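Long-range contacts in serine protease inhibitor 4, isoform B (Drosophila melanogaster, PDB 4P0F), which probably inhibits serine and cysteine endopeptidases, as a member of the serpin family: residues N238-L243 / A356-T361; G31-F36 / S376-E381; M232-P237 / I352-D357. All coordinates share one frame; numbering follows the deposited sequence.

Contact 1 (N238-L243 / A356-T361); sequences NTKTGL and ADHPFT
One face of the His358 ring is covered by the backbone of Thr239 and Lys240: Lys240 CA sits 4.0 Å from the ring centroid in a CH-pi contact, and Thr239 C lies over the same face toward the rim. At the ring's periphery, His358 ND1 donates to the neighbouring carboxylate atom Asp357 OD1 at 3.2 Å, a bent bond whose acceptor stands 30° out of the ring plane. His358 NE2 is 3.5 Å from Thr239 O, at an angle too poor for a bond, and instead is hydrogen-bonded to Pro237 O. With acceptors at both nitrogens, the ring would probably favour the doubly protonated form. The Phe360 ring has His358 O at its edge, in plane. Lys240 crosses the imidazole at about a right angle, and its last torsion (chi4 -59°) turns NZ to a long salt bridge with Asp357 OD1, at 3.8 Å. The two segments are connections of the serpin fold: a type I turn from Thr239 to Gly242 takes strand 230-237 into helix 243-249, while 356-361 leads from strand 352-355 into strand 360-366. A water lies between them, 3.0 Å from Lys240 O and 2.7 Å from Pro359 O, with further acceptors near it, so that its two hydrogens cannot serve them all. Farther along, Leu243 crosses the proline ring obliquely, with Leu243 CD2 3.7 Å from Pro359 CB. Its other methyl, Leu243 CD1, rests on the backbone 3.9 Å from Phe360 C, where strand 360-366 begins.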
loop_
_atom_site.group_PDB
_atom_site.type_symbol
_atom_site.label_atom_id
_atom_site.label_comp_id
_atom_site.label_asym_id
_atom_site.label_seq_id
_atom_site.Cartn_x
_atom_site.Cartn_y
_atom_site.Cartn_z
ATOM N N ASN A 238 -7.510 23.118 5.442
ATOM C CA ASN A 238 -7.633 24.294 6.308
ATOM C C ASN A 238 -8.988 24.361 7.009
ATOM O O ASN A 238 -9.131 25.059 8.011
ATOM C CB ASN A 238 -7.418 25.587 5.512
ATOM C CG ASN A 238 -5.983 25.773 5.046
ATOM O OD1 ASN A 238 -5.051 25.185 5.589
ATOM N ND2 ASN A 238 -5.802 26.625 4.039
ATOM N N THR A 239 -9.983 23.658 6.470
ATOM C CA THR A 239 -11.324 23.649 7.054
ATOM C C THR A 239 -11.676 22.260 7.563
ATOM O O THR A 239 -11.185 21.254 7.060
ATOM C CB THR A 239 -12.407 24.082 6.047
ATOM O OG1 THR A 239 -12.441 23.149 4.961
ATOM C CG2 THR A 239 -12.139 25.488 5.519
ATOM N N LYS A 240 -12.551 22.212 8.557
ATOM C CA LYS A 240 -12.885 20.959 9.210
ATOM C C LYS A 240 -13.561 19.969 8.265
ATOM O O LYS A 240 -13.402 18.760 8.412
ATOM C CB LYS A 240 -13.773 21.240 10.427
ATOM C CG LYS A 240 -13.146 22.274 11.345
ATOM C CD LYS A 240 -13.708 22.237 12.753
ATOM C CE LYS A 240 -12.830 23.037 13.712
ATOM N NZ LYS A 240 -11.428 22.517 13.772
ATOM N N THR A 241 -14.291 20.488 7.284
ATOM C CA THR A 241 -15.051 19.654 6.361
ATOM C C THR A 241 -14.349 19.512 5.008
ATOM O O THR A 241 -14.968 19.112 4.024
ATOM C CB THR A 241 -16.450 20.245 6.125
ATOM O OG1 THR A 241 -16.318 21.602 5.691
ATOM C CG2 THR A 241 -17.278 20.214 7.405
ATOM N N GLY A 242 -13.060 19.833 4.965
ATOM C CA GLY A 242 -12.358 20.000 3.702
ATOM C C GLY A 242 -11.683 18.784 3.078
ATOM O O GLY A 242 -11.084 18.904 2.013
ATOM N N LEU A 243 -11.764 17.613 3.700
ATOM C CA LEU A 243 -10.970 16.496 3.196
ATOM C C LEU A 243 -11.439 16.025 1.811
ATOM O O LEU A 243 -10.609 15.829 0.926
ATOM C CB LEU A 243 -10.967 15.322 4.179
ATOM C CG LEU A 243 -10.060 14.150 3.774
ATOM C CD1 LEU A 243 -8.608 14.573 3.616
ATOM C CD2 LEU A 243 -10.172 13.013 4.780
ATOM N N ALA A 356 -3.839 18.490 14.034
ATOM C CA ALA A 356 -4.544 17.536 13.180
ATOM C C ALA A 356 -5.792 17.020 13.886
ATOM O O ALA A 356 -5.907 15.823 14.225
ATOM C CB ALA A 356 -3.626 16.395 12.797
ATOM N N ASP A 357 -6.718 17.939 14.137
ATOM C CA ASP A 357 -7.894 17.644 14.946
ATOM C C ASP A 357 -9.157 17.601 14.104
ATOM O O ASP A 357 -10.258 17.850 14.599
ATOM C CB ASP A 357 -8.044 18.673 16.076
ATOM C CG ASP A 357 -8.226 20.101 15.573
ATOM O OD1 ASP A 357 -8.318 20.333 14.351
ATOM O OD2 ASP A 357 -8.297 21.009 16.425
ATOM N N HIS A 358 -8.983 17.308 12.820
ATOM C CA HIS A 358 -10.106 17.074 11.927
ATOM C C HIS A 358 -9.548 16.248 10.773
ATOM O O HIS A 358 -8.339 16.018 10.734
ATOM C CB HIS A 358 -10.759 18.396 11.492
ATOM C CG HIS A 358 -9.851 19.322 10.744
ATOM N ND1 HIS A 358 -9.280 20.437 11.323
ATOM C CD2 HIS A 358 -9.444 19.323 9.454
ATOM C CE1 HIS A 358 -8.551 21.073 10.424
ATOM N NE2 HIS A 358 -8.634 20.417 9.281
ATOM N N PRO A 359 -10.410 15.755 9.865
ATOM C CA PRO A 359 -9.922 14.741 8.918
ATOM C C PRO A 359 -8.735 15.169 8.055
ATOM O O PRO A 359 -8.666 16.312 7.584
ATOM C CB PRO A 359 -11.156 14.463 8.054
ATOM C CG PRO A 359 -12.289 14.665 9.001
ATOM C CD PRO A 359 -11.880 15.868 9.818
ATOM N N PHE A 360 -7.806 14.235 7.862
ATOM C CA PHE A 360 -6.579 14.496 7.127
ATOM C C PHE A 360 -6.123 13.271 6.354
ATOM O O PHE A 360 -6.631 12.156 6.555
ATOM C CB PHE A 360 -5.462 14.978 8.068
ATOM C CG PHE A 360 -5.081 13.995 9.154
ATOM C CD1 PHE A 360 -4.098 13.034 8.938
ATOM C CD2 PHE A 360 -5.681 14.059 10.400
ATOM C CE1 PHE A 360 -3.745 12.150 9.944
ATOM C CE2 PHE A 360 -5.330 13.179 11.401
ATOM C CZ PHE A 360 -4.360 12.223 11.170
ATOM N N THR A 361 -5.196 13.491 5.426
ATOM C CA THR A 361 -4.603 12.401 4.675
ATOM C C THR A 361 -3.127 12.329 5.049
ATOM O O THR A 361 -2.539 13.302 5.532
ATOM C CB THR A 361 -4.814 12.571 3.143
ATOM O OG1 THR A 361 -4.235 11.458 2.448
ATOM C CG2 THR A 361 -4.190 13.817 2.650
HETATM O O HOH W 1 -10.820 17.948 7.154
#

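Contact 2 (G31-F36 / S376-E381); sequences GENIVF and SVVRLE
The carboxamide of Asn33 forms three hydrogen bonds with the backbone of Val378 and Arg379. Asn33 OD1 accepts two of them: Arg379 N comes in the carbonyl plane on a lone pair, at 3.0 Å and nearly straight (172°), whereas Val378 N, at 2.7 Å, stands 39° above that plane. The same side chain gives a hydrogen back, Asn33 ND2 donating to Arg379 O at 2.8 Å, with the partner slightly tilted from the amide plane. Donor and acceptor of Arg379 are thus both met by one amide group, which fixes its rotation. An alanine here would probably leave Val378 N, Arg379 N and Arg379 O without these mates and open a gap between the two segments. Next along the chain, Ser376 N donates to Ile34 O at 2.9 Å, and a water donates to both Ile34 O and Ser376 O, lying 2.6 Å from the latter. Asn33 is the centre of an inverse gamma turn, closed by a weak bond from Ile34 N to Glu32 O. Outside this polar core, Gly31 O lies over one face of the Arg379 guanidinium, 3.2 Å from Arg379 NE but badly angled for a bond. The Arg379 chain, extended from CG to NE, runs past this glycine carbonyl. Val378 points toward 31-36 and brings Val378 CG2 to 3.9 Å from Glu32 O. Ser376 OG bonds to Tyr22 of helix 6-28. Short strand 35-36 joins strand 370-377 in antiparallel pairing, and Asn33 extends the bonding by side chain past the last strand residue, Val377, at the edge of the serpin B sheet.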
loop_
_atom_site.group_PDB
_atom_site.type_symbol
_atom_site.label_atom_id
_atom_site.label_comp_id
_atom_site.label_asym_id
_atom_site.label_seq_id
_atom_site.Cartn_x
_atom_site.Cartn_y
_atom_site.Cartn_z
ATOM N N GLY A 31 -16.708 6.721 4.089
ATOM C CA GLY A 31 -16.643 7.157 5.476
ATOM C C GLY A 31 -15.642 6.408 6.336
ATOM O O GLY A 31 -15.736 6.436 7.565
ATOM N N GLU A 32 -14.675 5.758 5.693
ATOM C CA GLU A 32 -13.755 4.852 6.377
ATOM C C GLU A 32 -12.337 5.386 6.438
ATOM O O GLU A 32 -11.887 6.097 5.535
ATOM C CB GLU A 32 -13.743 3.492 5.675
ATOM C CG GLU A 32 -15.025 2.698 5.873
ATOM C CD GLU A 32 -14.966 1.319 5.240
ATOM O OE1 GLU A 32 -13.854 0.764 5.118
ATOM O OE2 GLU A 32 -16.033 0.791 4.863
ATOM N N ASN A 33 -11.624 5.010 7.495
ATOM C CA ASN A 33 -10.204 5.314 7.599
ATOM C C ASN A 33 -9.379 4.392 6.722
ATOM O O ASN A 33 -8.817 3.403 7.175
ATOM C CB ASN A 33 -9.736 5.212 9.043
ATOM C CG ASN A 33 -10.357 6.274 9.925
ATOM O OD1 ASN A 33 -10.979 7.215 9.439
ATOM N ND2 ASN A 33 -10.201 6.124 11.232
ATOM N N ILE A 34 -9.292 4.744 5.455
ATOM C CA ILE A 34 -8.556 3.948 4.499
ATOM C C ILE A 34 -7.068 3.934 4.825
ATOM O O ILE A 34 -6.495 4.959 5.163
ATOM C CB ILE A 34 -8.793 4.500 3.080
ATOM C CG1 ILE A 34 -10.272 4.329 2.714
ATOM C CG2 ILE A 34 -7.896 3.806 2.053
ATOM C CD1 ILE A 34 -10.687 5.058 1.458
ATOM N N VAL A 35 -6.448 2.761 4.737
ATOM C CA VAL A 35 -4.992 2.671 4.730
ATOM C C VAL A 35 -4.620 1.568 3.768
ATOM O O VAL A 35 -5.284 0.541 3.727
ATOM C CB VAL A 35 -4.387 2.414 6.142
ATOM C CG1 VAL A 35 -4.971 1.168 6.799
ATOM C CG2 VAL A 35 -2.866 2.324 6.065
ATOM N N PHE A 36 -3.593 1.800 2.963
ATOM C CA PHE A 36 -3.146 0.803 2.003
ATOM C C PHE A 36 -1.697 1.059 1.630
ATOM O O PHE A 36 -1.160 2.137 1.889
ATOM C CB PHE A 36 -4.050 0.789 0.749
ATOM C CG PHE A 36 -3.905 2.001 -0.162
ATOM C CD1 PHE A 36 -4.496 3.205 0.151
ATOM C CD2 PHE A 36 -3.217 1.896 -1.363
ATOM C CE1 PHE A 36 -4.379 4.302 -0.702
ATOM C CE2 PHE A 36 -3.091 2.985 -2.214
ATOM C CZ PHE A 36 -3.672 4.188 -1.879
ATOM N N SER A 376 -6.114 7.806 5.084
ATOM C CA SER A 376 -6.996 8.867 5.540
ATOM C C SER A 376 -7.413 8.628 6.975
ATOM O O SER A 376 -7.646 7.493 7.373
ATOM C CB SER A 376 -8.268 8.926 4.695
ATOM O OG SER A 376 -8.026 9.421 3.406
ATOM N N VAL A 377 -7.537 9.711 7.733
ATOM C CA VAL A 377 -8.228 9.667 9.015
ATOM C C VAL A 377 -9.477 10.506 8.863
ATOM O O VAL A 377 -9.396 11.723 8.721
ATOM C CB VAL A 377 -7.362 10.184 10.168
ATOM C CG1 VAL A 377 -8.156 10.161 11.471
ATOM C CG2 VAL A 377 -6.109 9.332 10.310
ATOM N N VAL A 378 -10.632 9.851 8.891
ATOM C CA VAL A 378 -11.897 10.530 8.652
ATOM C C VAL A 378 -12.785 10.510 9.886
ATOM O O VAL A 378 -13.481 11.476 10.177
ATOM C CB VAL A 378 -12.647 9.886 7.470
ATOM C CG1 VAL A 378 -13.988 10.565 7.237
ATOM C CG2 VAL A 378 -11.794 9.959 6.209
ATOM N N ARG A 379 -12.768 9.392 10.592
ATOM C CA ARG A 379 -13.585 9.222 11.783
ATOM C C ARG A 379 -12.737 8.634 12.882
ATOM O O ARG A 379 -12.058 7.640 12.669
ATOM C CB ARG A 379 -14.778 8.304 11.506
ATOM C CG ARG A 379 -15.736 8.813 10.446
ATOM C CD ARG A 379 -16.894 7.847 10.246
ATOM N NE ARG A 379 -17.772 8.265 9.157
ATOM C CZ ARG A 379 -18.923 7.672 8.849
ATOM N NH1 ARG A 379 -19.349 6.629 9.551
ATOM N NH2 ARG A 379 -19.653 8.127 7.840
ATOM N N LEU A 380 -12.774 9.245 14.061
ATOM C CA LEU A 380 -12.120 8.663 15.219
ATOM C C LEU A 380 -13.102 8.586 16.368
ATOM O O LEU A 380 -14.028 9.385 16.453
ATOM C CB LEU A 380 -10.897 9.477 15.630
ATOM C CG LEU A 380 -9.714 9.471 14.669
ATOM C CD1 LEU A 380 -8.641 10.423 15.176
ATOM C CD2 LEU A 380 -9.149 8.064 14.512
ATOM N N GLU A 381 -12.906 7.599 17.230
ATOM C CA GLU A 381 -13.617 7.530 18.498
ATOM C C GLU A 381 -12.717 6.895 19.542
ATOM O O GLU A 381 -11.850 6.078 19.214
ATOM C CB GLU A 381 -14.916 6.728 18.365
ATOM C CG GLU A 381 -16.089 7.512 17.780
ATOM C CD GLU A 381 -16.236 7.360 16.271
ATOM O OE1 GLU A 381 -15.910 6.280 15.732
ATOM O OE2 GLU A 381 -16.690 8.329 15.624
HETATM O O HOH W 2 -6.116 5.476 8.063
#

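Contact 3 (M232-P237 / I352-D357); sequences MLIVLP and IEFFAD
Phe354 and Leu236 both hold CG anti to the backbone N (chi1 -168° and -178°), and in this setting the phenyl ring meets the leucine between two strands running nearly perpendicular, at 93°. Leu236 CD2 stands over one face of the Phe354 ring, somewhat off centre and 4.1 Å from its centroid, a CH-pi contact. The base of the same leucine packs on the far end of the ring, with Leu236 CB 3.7 Å from Phe354 CZ. Ile234 comes from the side instead: its CG2 methyl lies in the ring plane at the edge, 3.9 Å from Phe354 CE1. Beyond the phenyl group, Leu236 CD2 also reaches 3.5 Å from Phe355 O, and Leu236 CD1 rests 4.0 Å from Ala356 CA, the centre of an inverse gamma turn that follows strand 352-355. The strand axes come no closer than 9.1 Å, a gap bridged by side chains. Met219 and Leu221 of strand 218-224, with Val267 and Leu269 of strand 263-281, add further packing around Phe354, so that the ring, carried by the C-sheet strand 352-355, packs against the B sheet of the serpin fold. With buried methyl groups against an aromatic ring and no hydrogen bonds between the segments, the contact is held by dispersion and the hydrophobic effect, so its specificity lies in shape.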
loop_
_atom_site.group_PDB
_atom_site.type_symbol
_atom_site.label_atom_id
_atom_site.label_comp_id
_atom_site.label_asym_id
_atom_site.label_seq_id
_atom_site.Cartn_x
_atom_site.Cartn_y
_atom_site.Cartn_z
ATOM N N MET A 232 6.680 10.551 7.694
ATOM C CA MET A 232 5.229 10.592 7.591
ATOM C C MET A 232 4.811 11.990 7.198
ATOM O O MET A 232 4.991 12.945 7.950
ATOM C CB MET A 232 4.546 10.201 8.908
ATOM C CG MET A 232 3.017 10.227 8.815
ATOM S SD MET A 232 2.150 9.676 10.307
ATOM C CE MET A 232 2.594 7.971 10.360
ATOM N N LEU A 233 4.233 12.084 6.013
ATOM C CA LEU A 233 3.686 13.321 5.494
ATOM C C LEU A 233 2.228 13.408 5.875
ATOM O O LEU A 233 1.476 12.470 5.636
ATOM C CB LEU A 233 3.832 13.364 3.972
ATOM C CG LEU A 233 3.180 14.548 3.258
ATOM C CD1 LEU A 233 3.953 15.829 3.524
ATOM C CD2 LEU A 233 3.091 14.241 1.770
ATOM N N ILE A 234 1.845 14.517 6.501
ATOM C CA ILE A 234 0.450 14.775 6.850
ATOM C C ILE A 234 -0.023 15.964 6.030
ATOM O O ILE A 234 0.638 16.995 6.025
ATOM C CB ILE A 234 0.287 15.084 8.356
ATOM C CG1 ILE A 234 0.854 13.937 9.198
ATOM C CG2 ILE A 234 -1.171 15.307 8.703
ATOM C CD1 ILE A 234 1.162 14.324 10.616
ATOM N N VAL A 235 -1.144 15.814 5.327
ATOM C CA VAL A 235 -1.732 16.925 4.588
ATOM C C VAL A 235 -3.093 17.205 5.193
ATOM O O VAL A 235 -3.986 16.366 5.185
ATOM C CB VAL A 235 -1.851 16.639 3.086
ATOM C CG1 VAL A 235 -2.164 17.924 2.345
ATOM C CG2 VAL A 235 -0.563 16.020 2.565
ATOM N N LEU A 236 -3.217 18.411 5.731
ATOM C CA LEU A 236 -4.332 18.824 6.565
ATOM C C LEU A 236 -5.140 19.925 5.875
ATOM O O LEU A 236 -4.618 21.021 5.649
ATOM C CB LEU A 236 -3.798 19.332 7.906
ATOM C CG LEU A 236 -4.807 19.762 8.953
ATOM C CD1 LEU A 236 -5.635 18.586 9.442
ATOM C CD2 LEU A 236 -4.064 20.426 10.130
ATOM N N PRO A 237 -6.410 19.650 5.537
ATOM C CA PRO A 237 -7.249 20.728 4.998
ATOM C C PRO A 237 -7.343 21.907 5.962
ATOM O O PRO A 237 -7.265 21.700 7.176
ATOM C CB PRO A 237 -8.618 20.064 4.820
ATOM C CG PRO A 237 -8.337 18.600 4.745
ATOM C CD PRO A 237 -7.117 18.359 5.578
ATOM N N ILE A 352 4.319 27.967 14.292
ATOM C CA ILE A 352 3.115 27.687 13.528
ATOM C C ILE A 352 2.371 26.530 14.186
ATOM O O ILE A 352 2.978 25.516 14.527
ATOM C CB ILE A 352 3.470 27.356 12.065
ATOM C CG1 ILE A 352 4.016 28.613 11.381
ATOM C CG2 ILE A 352 2.259 26.800 11.303
ATOM C CD1 ILE A 352 4.591 28.381 10.003
ATOM N N GLU A 353 1.062 26.681 14.369
ATOM C CA GLU A 353 0.238 25.586 14.880
ATOM C C GLU A 353 -0.161 24.640 13.751
ATOM O O GLU A 353 -0.581 25.065 12.671
ATOM C CB GLU A 353 -1.003 26.133 15.577
ATOM C CG GLU A 353 -0.670 27.005 16.778
ATOM C CD GLU A 353 -1.895 27.409 17.561
ATOM O OE1 GLU A 353 -3.008 27.345 17.001
ATOM O OE2 GLU A 353 -1.742 27.778 18.741
ATOM N N PHE A 354 0.001 23.348 14.006
ATOM C CA PHE A 354 -0.431 22.316 13.085
ATOM C C PHE A 354 -1.180 21.282 13.909
ATOM O O PHE A 354 -0.571 20.374 14.471
ATOM C CB PHE A 354 0.761 21.701 12.352
ATOM C CG PHE A 354 0.382 20.840 11.182
ATOM C CD1 PHE A 354 -0.035 19.540 11.366
ATOM C CD2 PHE A 354 0.454 21.334 9.890
ATOM C CE1 PHE A 354 -0.386 18.739 10.284
ATOM C CE2 PHE A 354 0.114 20.545 8.812
ATOM C CZ PHE A 354 -0.306 19.243 9.000
ATOM N N PHE A 355 -2.492 21.474 14.030
ATOM C CA PHE A 355 -3.324 20.680 14.931
ATOM C C PHE A 355 -4.187 19.771 14.080
ATOM O O PHE A 355 -5.149 20.229 13.463
ATOM C CB PHE A 355 -4.216 21.562 15.821
ATOM C CG PHE A 355 -3.467 22.444 16.806
ATOM C CD1 PHE A 355 -2.101 22.314 17.011
ATOM C CD2 PHE A 355 -4.155 23.404 17.535
ATOM C CE1 PHE A 355 -1.438 23.125 17.923
ATOM C CE2 PHE A 355 -3.496 24.217 18.444
ATOM C CZ PHE A 355 -2.138 24.080 18.637
ATOM N N ALA A 356 -3.839 18.490 14.034
ATOM C CA ALA A 356 -4.544 17.536 13.180
ATOM C C ALA A 356 -5.792 17.020 13.886
ATOM O O ALA A 356 -5.907 15.823 14.225
ATOM C CB ALA A 356 -3.626 16.395 12.797
ATOM N N ASP A 357 -6.718 17.939 14.137
ATOM C CA ASP A 357 -7.894 17.644 14.946
ATOM C C ASP A 357 -9.157 17.601 14.104
ATOM O O ASP A 357 -10.258 17.850 14.599
ATOM C CB ASP A 357 -8.044 18.673 16.076
ATOM C CG ASP A 357 -8.226 20.101 15.573
ATOM O OD1 ASP A 357 -8.318 20.333 14.351
ATOM O OD2 ASP A 357 -8.297 21.009 16.425
#

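From the N terminus, 31-36 is the first segment met, and its partner 376-381 lies near the C-terminal end, so contact 2 closes a loop of about 340 residues enclosing the other two. Within it, 232-237 and 238-243 follow one another and pair in the same order with 352-357 and 356-361; contacts 3 and 1 therefore cross rather than nest, and they share Ala356 and Asp357. Contact 3 ties strand 230-237 to strand 352-355, contact 1 fastens the turn before helix 243-249 to the start of strand 360-366, and contact 2 joins strand 35-36 to strand 370-377. Strands 230-237, 360-366 and 370-377 are consecutive neighbours, linking all three.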